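Local coordinates for peptidoglycan D,D-transpeptidase FtsI (Yersinia pestis, PDB 6SYN), which catalyses, as penicillin-binding protein 3, the D,D-transpeptidation that cross-links peptidoglycan, probably for septal wall synthesis in cell division, at residues Ser180-Gln186 / Glu216-Ala221; Met257-Thr261 / Ala320-Tyr325; Val82-Arg86 / Pro228-Thr232; Glu135-Ser140 / Leu336-Gly340. One frame throughout, in Å; residues are numbered along the deposited sequence.

Two of the four contacts are buried and lie in or against the transpeptidase domain: contact 1 sets the start of helix 183-199 on edge strand 217-223, whereas contact 2 crosses two helices. Contacts 3 and 4 instead join the N-terminal part of the chain to transpeptidase loops, the first at the surface and the second partly buried. The chemistry follows: a side-chain amide and a main-chain N-H bonded to a strand's main chain in contact 1, apolar packing round one hydroxyl pair in contact 2, and single side-chain-to-carbonyl bonds beside leucines in contacts 3 and 4. Contacts 1 and 4 come within about 4 Å at their nearest atoms; the centres of contacts 2 and 3 lie about 50 Å apart.

Contact 1 of 4, residues Ser180-Gln186 / Glu216-Ala221; sequences SVDERLQ and EVLAMA. With ACT (acetate ion), chain C.
Gln186 NE2 is held by two carbonyls: it donates to Met220 O across 2.7 Å, with an N-H...O angle of 168°, and also to Val119 O outside the two segments. The other end of the same amide, OE1, accepts from Met220 N at 2.7 Å, in the carbonyl plane and on a lone pair. One amide thus grips both main-chain polar atoms of Met220, on the outermost strand, 217-223, of the five-stranded antiparallel sheet of the transpeptidase domain, against which helix 183-199 begins to pack. The bonds differ in geometry, since NE2 approaches Met220 O from well above its carbonyl plane. With CG anti to the backbone N (chi1 -175°) and a bend at chi2, Gln186 turns its amide to this strand. Leu218 and Ala219 share Leu209 of the neighbouring strand as partner, a classic beta bulge. Beside that irregularity, Leu218 O accepts from Asp182 N at 2.9 Å, a nearly straight bond. Asp182 is the N-cap of the helix, though its capping bond to Arg184 N is weak; a salt bridge from Asp182 OD2 to Arg184 NH2 also ties the carboxylate. Before the helix, Ser180 OG lies 2.7 Å from Val217 O, with Ser390 O as a competing acceptor for its single proton. Arg184 NH1 donates at 3.3 Å to an oxygen of an acetate, probably from the crystallisation liquor, and that oxygen lies in the guanidinium plane.

Contact 2 of 4, residues Met257-Thr261 / Ala320-Tyr325; sequences MVVMT and ALVDTY
Met257 slants across the Tyr325 ring. Its CB starts 3.9 Å from Tyr325 CE1 and 4.0 Å from Thr324 CG2. SD then passes Tyr325 CD1 at 4.0 Å, oblique to the ring, in a Met-aromatic contact. A turn at chi3 (-79°) carries the terminal CE over the face, 4.2 Å from the centroid of the Tyr325 ring and 27° off its normal, as a CH-pi contact. Helices 255-264 and 319-327 belong to the penicillin-binding transpeptidase fold, and the axes of the two short segments come within 9.8 Å and make 117° between their N-to-C directions; the first helix starts at Lys255, which with Ser252 lines the pocket of the bound ligand. Val258 CG2 lies near the ring plane of Tyr325 at its edge and also touches Leu321 CD2 at 3.7 Å. The ring's OH is bonded to Phe360 O, which fixes its far end. Thr261 OG1 and Thr324 OG1 lie 2.9 Å apart, the two side chains passing antiparallel and offset; the Thr324 proton may go to Thr261 OG1 or, in a weak bond, to Ala320 O. Thr261 OG1 donates to Met257 O at 2.8 Å, while Thr261 N reaches that oxygen from the other face of its plane.

Contact 3 of 4, residues Val82-Arg86 / Pro228-Thr232; sequences VYLAR and PNNLT
Leu231 makes the close apolar half of this contact, pressing its two methyls against Tyr83 CB and the Leu84 main chain. CD2 lies 3.7 Å from Tyr83 CB and 4.1 Å from Ala85 N, while CD1 faces the carbonyl of Leu84. Its CG stands anti to its own carbonyl carbon (chi1 -62°), and from there both branches project into the bend of the other segment. Arg72 of helix 66-74 touches Leu231 as well, and Leu84 turns away from the loop to pack on Leu69 and Val36. The bend coincides with a classic beta bulge, in which Leu84 and Ala85 lie opposite Val36 of strand 26-38, and the chain turns a corner here. The contact therefore links a sheet strand of the N-terminal part of the protein to the loop that follows strand 217-223 of the transpeptidase domain. The polar half is well covered too. Arg86, extended from CG to NE, sends its guanidinium across the loop at Asn229 and Asn230, where NH1 donates to Asn230 O at 3.3 Å with an N-H...O angle of 169°. That oxygen lies in the guanidinium plane, at its edge, but the donor stands 37° above the carbonyl plane and so is not on a lone pair. Arg86 CD passes Asn229 O at 3.7 Å. The same oxygen takes a weak hydrogen bond from Arg111 NH2. The Asn229 side chain turns the other way and anchors the loop through ND2 to Tyr114 O. The outer side, at Asn230 and exposed Thr232, is looser, and the next five residues are not modelled.

Contact 4 of 4, residues Glu135-Ser140 / Leu336-Gly340; sequences EGVEKS and LGLVG
Glu135 and Val339 lie with their side chains at about a right angle, Val339 CG1 standing 3.4 Å from Glu135 OE2. CG1 takes the torsion between the backbone N and the carbonyl carbon (chi1 54°), from which it also comes within 3.9 Å of Gly136 N. The carboxylate reaches this position because its chain bends at chi2 after an extended first step. A water bridges the same pair on the polar side, donating to Glu135 OE2 at 2.6 Å and to Val339 O at 3.2 Å; Gly136 N adds a weak bond to OE2. Leu338 points its CD2 into the side of helix 136-140, where it meets Ser140 CB at 4.0 Å and Val137 CG2 at 4.2 Å, covering the main chain of the first turn. This short helix belongs to the N-terminal dimerisation-domain part of the chain, and here it packs on the loop between helices 319-327 and 354-360 of the transpeptidase domain. Glu138 of the same helix forms salt bridges with Arg16 and Arg112. Within the loop, the carboxylate of Glu341 accepts from Leu336 N and Leu338 N, which ties the residues on either side of Gly337 together. Ser140 OG, anti to the backbone N, donates to Gly337 O at 2.7 Å. It arrives steeply, 71° above the carbonyl plane and off the lone pairs, with a C=O...O angle of 108°.

Contact 1 of 4, residues Ser180-Gln186 / Glu216-Ala221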
loop_
_atom_site.group_PDB
_atom_site.type_symbol
_atom_site.label_atom_id
_atom_site.label_comp_id
_atom_site.label_asym_id
_atom_site.label_seq_id
_atom_site.Cartn_x
_atom_site.Cartn_y
_atom_site.Cartn_z
ATOM N N SER A 180 -2.376 -6.899 13.143
ATOM C CA SER A 180 -1.518 -7.930 12.505
ATOM C C SER A 180 -0.170 -7.317 12.087
ATOM O O SER A 180 0.776 -8.083 11.859
ATOM C CB SER A 180 -2.224 -8.525 11.322
ATOM O OG SER A 180 -2.277 -7.584 10.263
ATOM N N VAL A 181 -0.097 -5.985 11.991
ATOM C CA VAL A 181 1.080 -5.213 11.487
ATOM C C VAL A 181 2.227 -5.282 12.507
ATOM O O VAL A 181 1.947 -5.475 13.705
ATOM C CB VAL A 181 0.652 -3.763 11.182
ATOM C CG1 VAL A 181 1.829 -2.822 10.973
ATOM C CG2 VAL A 181 -0.286 -3.714 9.991
ATOM N N ASP A 182 3.474 -5.146 12.045
ATOM C CA ASP A 182 4.692 -5.076 12.901
ATOM C C ASP A 182 5.304 -3.681 12.708
ATOM O O ASP A 182 5.518 -3.303 11.539
ATOM C CB ASP A 182 5.651 -6.230 12.584
ATOM C CG ASP A 182 6.873 -6.319 13.489
ATOM O OD1 ASP A 182 7.320 -5.266 13.979
ATOM O OD2 ASP A 182 7.372 -7.446 13.701
ATOM N N GLU A 183 5.533 -2.940 13.801
ATOM C CA GLU A 183 5.985 -1.517 13.768
ATOM C C GLU A 183 7.386 -1.440 13.143
ATOM O O GLU A 183 7.602 -0.521 12.328
ATOM C CB GLU A 183 5.937 -0.876 15.162
ATOM C CG GLU A 183 6.940 0.257 15.377
ATOM C CD GLU A 183 6.745 1.480 14.495
ATOM O OE1 GLU A 183 5.632 1.634 13.965
ATOM O OE2 GLU A 183 7.700 2.274 14.331
ATOM N N ARG A 184 8.291 -2.351 13.519
ATOM C CA ARG A 184 9.672 -2.441 12.971
ATOM C C ARG A 184 9.612 -2.585 11.446
ATOM O O ARG A 184 10.437 -1.943 10.760
ATOM C CB ARG A 184 10.433 -3.648 13.532
ATOM C CG ARG A 184 10.781 -3.577 15.014
ATOM C CD ARG A 184 11.336 -4.901 15.517
ATOM N NE ARG A 184 10.413 -5.994 15.223
ATOM C CZ ARG A 184 10.722 -7.290 15.144
ATOM N NH1 ARG A 184 11.962 -7.713 15.336
ATOM N NH2 ARG A 184 9.774 -8.165 14.855
ATOM N N LEU A 185 8.703 -3.428 10.946
ATOM C CA LEU A 185 8.597 -3.778 9.504
ATOM C C LEU A 185 7.850 -2.661 8.763
ATOM O O LEU A 185 8.224 -2.377 7.614
ATOM C CB LEU A 185 7.896 -5.134 9.341
ATOM C CG LEU A 185 8.556 -6.341 10.014
ATOM C CD1 LEU A 185 7.917 -7.633 9.531
ATOM C CD2 LEU A 185 10.059 -6.394 9.770
ATOM N N GLN A 186 6.851 -2.036 9.395
ATOM C CA GLN A 186 6.159 -0.841 8.837
ATOM C C GLN A 186 7.175 0.302 8.701
ATOM O O GLN A 186 7.166 0.988 7.651
ATOM C CB GLN A 186 4.962 -0.437 9.702
ATOM C CG GLN A 186 4.150 0.715 9.115
ATOM C CD GLN A 186 3.278 0.306 7.954
ATOM O OE1 GLN A 186 3.219 -0.860 7.571
ATOM N NE2 GLN A 186 2.583 1.274 7.378
ATOM N N GLU A 216 -1.915 -12.568 7.172
ATOM C CA GLU A 216 -1.797 -11.338 7.987
ATOM C C GLU A 216 -1.073 -10.262 7.164
ATOM O O GLU A 216 -0.113 -10.614 6.437
ATOM C CB GLU A 216 -1.036 -11.646 9.272
ATOM C CG GLU A 216 -1.828 -12.459 10.271
ATOM C CD GLU A 216 -0.987 -12.874 11.461
ATOM O OE1 GLU A 216 -0.053 -13.678 11.269
ATOM O OE2 GLU A 216 -1.237 -12.361 12.563
ATOM N N VAL A 217 -1.532 -9.008 7.260
ATOM C CA VAL A 217 -0.842 -7.819 6.683
ATOM C C VAL A 217 0.177 -7.344 7.717
ATOM O O VAL A 217 -0.253 -6.786 8.744
ATOM C CB VAL A 217 -1.821 -6.691 6.310
ATOM C CG1 VAL A 217 -1.078 -5.495 5.732
ATOM C CG2 VAL A 217 -2.913 -7.159 5.356
ATOM N N LEU A 218 1.464 -7.586 7.450
ATOM C CA LEU A 218 2.607 -7.262 8.341
ATOM C C LEU A 218 3.017 -5.800 8.153
ATOM O O LEU A 218 3.524 -5.201 9.123
ATOM C CB LEU A 218 3.769 -8.210 8.018
ATOM C CG LEU A 218 3.514 -9.675 8.363
ATOM C CD1 LEU A 218 4.594 -10.580 7.792
ATOM C CD2 LEU A 218 3.393 -9.864 9.869
ATOM N N ALA A 219 2.839 -5.255 6.947
ATOM C CA ALA A 219 3.179 -3.853 6.619
ATOM C C ALA A 219 2.281 -3.353 5.486
ATOM O O ALA A 219 2.022 -4.128 4.552
ATOM C CB ALA A 219 4.639 -3.757 6.263
ATOM N N MET A 220 1.840 -2.095 5.578
ATOM C CA MET A 220 1.003 -1.406 4.561
ATOM C C MET A 220 1.279 0.102 4.637
ATOM O O MET A 220 0.699 0.773 5.519
ATOM C CB MET A 220 -0.480 -1.685 4.817
ATOM C CG MET A 220 -1.399 -1.202 3.714
ATOM S SD MET A 220 -3.131 -1.303 4.221
ATOM C CE MET A 220 -3.620 -2.835 3.434
ATOM N N ALA A 221 2.138 0.611 3.749
ATOM C CA ALA A 221 2.627 2.007 3.762
ATOM C C ALA A 221 2.322 2.697 2.429
ATOM O O ALA A 221 2.200 2.008 1.401
ATOM C CB ALA A 221 4.102 2.032 4.062
HETATM C C ACT C . 11.686 -11.301 16.112
HETATM O O ACT C . 11.860 -10.972 14.920
HETATM O OXT ACT C . 10.748 -12.030 16.498
HETATM C CH3 ACT C . 12.679 -10.778 17.166
#

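Contact 2 of 4, residues Met257-Thr261 / Ala320-Tyr325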
loop_
_atom_site.group_PDB
_atom_site.type_symbol
_atom_site.label_atom_id
_atom_site.label_comp_id
_atom_site.label_asym_id
_atom_site.label_seq_id
_atom_site.Cartn_x
_atom_site.Cartn_y
_atom_site.Cartn_z
ATOM N N MET A 257 0.844 -15.917 -13.533
ATOM C CA MET A 257 -0.459 -16.637 -13.580
ATOM C C MET A 257 -0.764 -17.090 -15.014
ATOM O O MET A 257 -1.446 -18.118 -15.164
ATOM C CB MET A 257 -1.604 -15.769 -13.054
ATOM C CG MET A 257 -1.416 -15.342 -11.616
ATOM S SD MET A 257 -2.823 -14.392 -11.002
ATOM C CE MET A 257 -2.488 -12.778 -11.704
ATOM N N VAL A 258 -0.276 -16.379 -16.030
ATOM C CA VAL A 258 -0.460 -16.801 -17.452
ATOM C C VAL A 258 0.328 -18.096 -17.674
ATOM O O VAL A 258 -0.229 -19.041 -18.270
ATOM C CB VAL A 258 -0.032 -15.723 -18.463
ATOM C CG1 VAL A 258 -0.221 -16.212 -19.893
ATOM C CG2 VAL A 258 -0.759 -14.404 -18.245
ATOM N N VAL A 259 1.577 -18.123 -17.210
ATOM C CA VAL A 259 2.491 -19.298 -17.313
ATOM C C VAL A 259 1.841 -20.478 -16.585
ATOM O O VAL A 259 1.859 -21.585 -17.140
ATOM C CB VAL A 259 3.893 -18.970 -16.767
ATOM C CG1 VAL A 259 4.756 -20.211 -16.604
ATOM C CG2 VAL A 259 4.594 -17.951 -17.650
ATOM N N MET A 260 1.263 -20.241 -15.407
ATOM C CA MET A 260 0.600 -21.291 -14.588
ATOM C C MET A 260 -0.562 -21.904 -15.382
ATOM O O MET A 260 -0.603 -23.140 -15.509
ATOM C CB MET A 260 0.092 -20.720 -13.258
ATOM C CG MET A 260 1.204 -20.504 -12.240
ATOM S SD MET A 260 0.708 -19.489 -10.825
ATOM C CE MET A 260 2.273 -19.340 -9.970
ATOM N N THR A 261 -1.456 -21.073 -15.914
ATOM C CA THR A 261 -2.647 -21.515 -16.686
ATOM C C THR A 261 -2.194 -22.387 -17.865
ATOM O O THR A 261 -2.742 -23.487 -18.027
ATOM C CB THR A 261 -3.483 -20.313 -17.146
ATOM O OG1 THR A 261 -3.707 -19.480 -16.009
ATOM C CG2 THR A 261 -4.817 -20.707 -17.740
ATOM N N ALA A 320 -10.057 -18.877 -19.457
ATOM C CA ALA A 320 -8.983 -19.529 -18.666
ATOM C C ALA A 320 -8.282 -18.504 -17.763
ATOM O O ALA A 320 -8.290 -18.712 -16.529
ATOM C CB ALA A 320 -7.999 -20.223 -19.576
ATOM N N LEU A 321 -7.702 -17.444 -18.339
ATOM C CA LEU A 321 -6.992 -16.389 -17.563
ATOM C C LEU A 321 -7.993 -15.640 -16.677
ATOM O O LEU A 321 -7.576 -15.147 -15.603
ATOM C CB LEU A 321 -6.269 -15.420 -18.505
ATOM C CG LEU A 321 -4.970 -15.940 -19.111
ATOM C CD1 LEU A 321 -4.427 -14.965 -20.142
ATOM C CD2 LEU A 321 -3.934 -16.200 -18.032
ATOM N N VAL A 322 -9.256 -15.560 -17.108
ATOM C CA VAL A 322 -10.355 -14.926 -16.322
ATOM C C VAL A 322 -10.624 -15.795 -15.088
ATOM O O VAL A 322 -10.840 -15.226 -14.012
ATOM C CB VAL A 322 -11.628 -14.696 -17.161
ATOM C CG1 VAL A 322 -12.762 -14.131 -16.317
ATOM C CG2 VAL A 322 -11.350 -13.780 -18.343
ATOM N N ASP A 323 -10.578 -17.119 -15.231
ATOM C CA ASP A 323 -10.751 -18.063 -14.095
ATOM C C ASP A 323 -9.541 -17.993 -13.149
ATOM O O ASP A 323 -9.758 -17.944 -11.929
ATOM C CB ASP A 323 -10.982 -19.498 -14.572
ATOM C CG ASP A 323 -11.699 -20.331 -13.527
ATOM O OD1 ASP A 323 -12.900 -20.056 -13.292
ATOM O OD2 ASP A 323 -11.046 -21.218 -12.930
ATOM N N THR A 324 -8.312 -17.991 -13.671
ATOM C CA THR A 324 -7.081 -18.035 -12.841
ATOM C C THR A 324 -6.915 -16.723 -12.061
ATOM O O THR A 324 -6.572 -16.803 -10.869
ATOM C CB THR A 324 -5.834 -18.365 -13.667
ATOM O OG1 THR A 324 -6.020 -19.644 -14.277
ATOM C CG2 THR A 324 -4.580 -18.381 -12.818
ATOM N N TYR A 325 -7.128 -15.562 -12.687
ATOM C CA TYR A 325 -6.980 -14.248 -12.008
ATOM C C TYR A 325 -8.030 -14.150 -10.896
ATOM O O TYR A 325 -7.685 -13.648 -9.802
ATOM C CB TYR A 325 -7.130 -13.076 -12.979
ATOM C CG TYR A 325 -6.059 -12.919 -14.027
ATOM C CD1 TYR A 325 -5.111 -13.896 -14.279
ATOM C CD2 TYR A 325 -6.038 -11.791 -14.824
ATOM C CE1 TYR A 325 -4.157 -13.740 -15.273
ATOM C CE2 TYR A 325 -5.094 -11.614 -15.818
ATOM C CZ TYR A 325 -4.150 -12.594 -16.048
ATOM O OH TYR A 325 -3.229 -12.413 -17.037
#

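Contact 3 of 4, residues Val82-Arg86 / Pro228-Thr232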
loop_
_atom_site.group_PDB
_atom_site.type_symbol
_atom_site.label_atom_id
_atom_site.label_comp_id
_atom_site.label_asym_id
_atom_site.label_seq_id
_atom_site.Cartn_x
_atom_site.Cartn_y
_atom_site.Cartn_z
ATOM N N VAL A 82 -11.635 25.452 17.528
ATOM C CA VAL A 82 -10.369 25.217 16.770
ATOM C C VAL A 82 -9.222 25.038 17.773
ATOM O O VAL A 82 -9.038 25.946 18.617
ATOM C CB VAL A 82 -10.072 26.356 15.775
ATOM C CG1 VAL A 82 -11.221 26.554 14.801
ATOM C CG2 VAL A 82 -9.728 27.666 16.472
ATOM N N TYR A 83 -8.487 23.922 17.684
ATOM C CA TYR A 83 -7.253 23.662 18.476
ATOM C C TYR A 83 -6.192 24.711 18.120
ATOM O O TYR A 83 -6.050 25.059 16.922
ATOM C CB TYR A 83 -6.692 22.252 18.245
ATOM C CG TYR A 83 -7.332 21.158 19.064
ATOM C CD1 TYR A 83 -7.200 21.127 20.444
ATOM C CD2 TYR A 83 -8.057 20.142 18.459
ATOM C CE1 TYR A 83 -7.781 20.121 21.202
ATOM C CE2 TYR A 83 -8.648 19.132 19.202
ATOM C CZ TYR A 83 -8.511 19.123 20.579
ATOM O OH TYR A 83 -9.095 18.130 21.312
ATOM N N LEU A 84 -5.505 25.219 19.152
ATOM C CA LEU A 84 -4.272 26.048 19.065
ATOM C C LEU A 84 -3.079 25.217 19.556
ATOM O O LEU A 84 -1.971 25.402 19.012
ATOM C CB LEU A 84 -4.445 27.319 19.905
ATOM C CG LEU A 84 -5.641 28.205 19.546
ATOM C CD1 LEU A 84 -5.713 29.415 20.466
ATOM C CD2 LEU A 84 -5.591 28.656 18.090
ATOM N N ALA A 85 -3.295 24.350 20.552
ATOM C CA ALA A 85 -2.305 23.372 21.063
ATOM C C ALA A 85 -3.042 22.177 21.680
ATOM O O ALA A 85 -3.863 22.391 22.591
ATOM C CB ALA A 85 -1.390 24.027 22.068
ATOM N N ARG A 86 -2.741 20.964 21.210
ATOM C CA ARG A 86 -3.328 19.708 21.745
ATOM C C ARG A 86 -2.824 19.496 23.179
ATOM O O ARG A 86 -3.539 18.860 23.973
ATOM C CB ARG A 86 -2.973 18.532 20.830
ATOM C CG ARG A 86 -3.595 18.622 19.444
ATOM C CD ARG A 86 -3.704 17.273 18.757
ATOM N NE ARG A 86 -3.900 17.421 17.318
ATOM C CZ ARG A 86 -5.073 17.395 16.681
ATOM N NH1 ARG A 86 -5.103 17.555 15.366
ATOM N NH2 ARG A 86 -6.207 17.206 17.341
ATOM N N PRO A 228 -0.302 12.777 11.867
ATOM C CA PRO A 228 -1.601 12.722 12.539
ATOM C C PRO A 228 -1.590 13.342 13.941
ATOM O O PRO A 228 -2.633 13.412 14.548
ATOM C CB PRO A 228 -1.855 11.212 12.639
ATOM C CG PRO A 228 -0.473 10.622 12.818
ATOM C CD PRO A 228 0.461 11.533 12.048
ATOM N N ASN A 229 -0.417 13.778 14.405
ATOM C CA ASN A 229 -0.196 14.298 15.778
ATOM C C ASN A 229 -0.299 15.828 15.808
ATOM O O ASN A 229 -0.608 16.357 16.888
ATOM C CB ASN A 229 1.163 13.857 16.324
ATOM C CG ASN A 229 1.210 12.393 16.708
ATOM O OD1 ASN A 229 0.271 11.866 17.299
ATOM N ND2 ASN A 229 2.314 11.735 16.395
ATOM N N ASN A 230 -0.059 16.514 14.684
ATOM C CA ASN A 230 0.186 17.983 14.674
ATOM C C ASN A 230 -1.112 18.739 14.349
ATOM O O ASN A 230 -2.138 18.077 14.097
ATOM C CB ASN A 230 1.378 18.346 13.779
ATOM C CG ASN A 230 1.117 18.231 12.290
ATOM O OD1 ASN A 230 1.955 18.640 11.487
ATOM N ND2 ASN A 230 -0.024 17.678 11.908
ATOM N N LEU A 231 -1.057 20.077 14.401
ATOM C CA LEU A 231 -2.207 21.004 14.191
ATOM C C LEU A 231 -2.390 21.295 12.694
ATOM O O LEU A 231 -3.527 21.627 12.300
ATOM C CB LEU A 231 -1.934 22.299 14.963
ATOM C CG LEU A 231 -1.816 22.150 16.478
ATOM C CD1 LEU A 231 -0.932 23.245 17.061
ATOM C CD2 LEU A 231 -3.190 22.153 17.129
ATOM N N THR A 232 -1.306 21.180 11.913
ATOM C CA THR A 232 -1.226 21.420 10.442
ATOM C C THR A 232 -1.989 22.701 10.081
ATOM O O THR A 232 -2.289 22.867 8.879
ATOM C CB THR A 232 -1.738 20.217 9.634
ATOM O OG1 THR A 232 -1.496 19.009 10.358
ATOM C CG2 THR A 232 -1.094 20.118 8.266
#

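Contact 4 of 4, residues Glu135-Ser140 / Leu336-Gly340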
loop_
_atom_site.group_PDB
_atom_site.type_symbol
_atom_site.label_atom_id
_atom_site.label_comp_id
_atom_site.label_asym_id
_atom_site.label_seq_id
_atom_site.Cartn_x
_atom_site.Cartn_y
_atom_site.Cartn_z
ATOM N N GLU A 135 -11.155 7.949 9.883
ATOM C CA GLU A 135 -10.306 7.291 8.853
ATOM C C GLU A 135 -9.561 6.089 9.453
ATOM O O GLU A 135 -9.293 6.076 10.673
ATOM C CB GLU A 135 -9.361 8.327 8.230
ATOM C CG GLU A 135 -8.385 7.764 7.203
ATOM C CD GLU A 135 -8.993 7.255 5.902
ATOM O OE1 GLU A 135 -9.626 8.066 5.189
ATOM O OE2 GLU A 135 -8.819 6.050 5.595
ATOM N N GLY A 136 -9.271 5.105 8.593
ATOM C CA GLY A 136 -8.488 3.894 8.892
ATOM C C GLY A 136 -9.103 3.058 9.999
ATOM O O GLY A 136 -10.339 3.071 10.167
ATOM N N VAL A 137 -8.244 2.344 10.723
ATOM C CA VAL A 137 -8.613 1.469 11.871
ATOM C C VAL A 137 -9.386 2.301 12.901
ATOM O O VAL A 137 -10.399 1.797 13.420
ATOM C CB VAL A 137 -7.359 0.799 12.464
ATOM C CG1 VAL A 137 -7.429 0.671 13.975
ATOM C CG2 VAL A 137 -7.106 -0.551 11.813
ATOM N N GLU A 138 -8.927 3.525 13.172
ATOM C CA GLU A 138 -9.540 4.449 14.165
ATOM C C GLU A 138 -11.044 4.564 13.864
ATOM O O GLU A 138 -11.842 4.402 14.807
ATOM C CB GLU A 138 -8.801 5.791 14.158
ATOM C CG GLU A 138 -8.933 6.578 15.449
ATOM C CD GLU A 138 -8.094 6.087 16.617
ATOM O OE1 GLU A 138 -8.562 5.186 17.331
ATOM O OE2 GLU A 138 -6.987 6.620 16.825
ATOM N N LYS A 139 -11.426 4.779 12.601
ATOM C CA LYS A 139 -12.853 4.745 12.176
ATOM C C LYS A 139 -13.351 3.295 12.204
ATOM O O LYS A 139 -14.338 3.023 12.911
ATOM C CB LYS A 139 -13.077 5.323 10.774
ATOM C CG LYS A 139 -14.398 4.896 10.140
ATOM C CD LYS A 139 -15.119 5.960 9.335
ATOM C CE LYS A 139 -16.616 5.946 9.577
ATOM N NZ LYS A 139 -17.336 6.879 8.678
ATOM N N SER A 140 -12.682 2.418 11.452
ATOM C CA SER A 140 -13.084 1.017 11.148
ATOM C C SER A 140 -13.510 0.259 12.414
ATOM O O SER A 140 -14.426 -0.576 12.315
ATOM C CB SER A 140 -11.959 0.306 10.441
ATOM O OG SER A 140 -12.351 -0.991 10.029
ATOM N N LEU A 336 -11.313 -6.236 4.693
ATOM C CA LEU A 336 -10.564 -5.805 5.909
ATOM C C LEU A 336 -11.384 -4.813 6.737
ATOM O O LEU A 336 -10.951 -4.521 7.863
ATOM C CB LEU A 336 -9.217 -5.201 5.508
ATOM C CG LEU A 336 -8.163 -6.217 5.082
ATOM C CD1 LEU A 336 -6.865 -5.515 4.734
ATOM C CD2 LEU A 336 -7.942 -7.258 6.173
ATOM N N GLY A 337 -12.508 -4.320 6.204
ATOM C CA GLY A 337 -13.456 -3.442 6.916
ATOM C C GLY A 337 -13.008 -1.992 6.929
ATOM O O GLY A 337 -13.642 -1.194 7.639
ATOM N N LEU A 338 -11.963 -1.652 6.171
ATOM C CA LEU A 338 -11.385 -0.284 6.130
ATOM C C LEU A 338 -12.225 0.580 5.189
ATOM O O LEU A 338 -12.874 0.004 4.288
ATOM C CB LEU A 338 -9.927 -0.365 5.674
ATOM C CG LEU A 338 -8.995 -1.120 6.621
ATOM C CD1 LEU A 338 -7.619 -1.301 5.995
ATOM C CD2 LEU A 338 -8.886 -0.411 7.965
ATOM N N VAL A 339 -12.215 1.900 5.406
ATOM C CA VAL A 339 -13.109 2.872 4.707
ATOM C C VAL A 339 -12.548 3.155 3.311
ATOM O O VAL A 339 -11.338 3.452 3.209
ATOM C CB VAL A 339 -13.311 4.174 5.503
ATOM C CG1 VAL A 339 -12.000 4.838 5.887
ATOM C CG2 VAL A 339 -14.202 5.150 4.748
ATOM N N GLY A 340 -13.414 3.074 2.291
ATOM C CA GLY A 340 -13.071 3.241 0.864
ATOM C C GLY A 340 -12.420 2.000 0.265
ATOM O O GLY A 340 -11.909 2.095 -0.868
HETATM O O HOH W 1 -8.925 5.616 2.984
#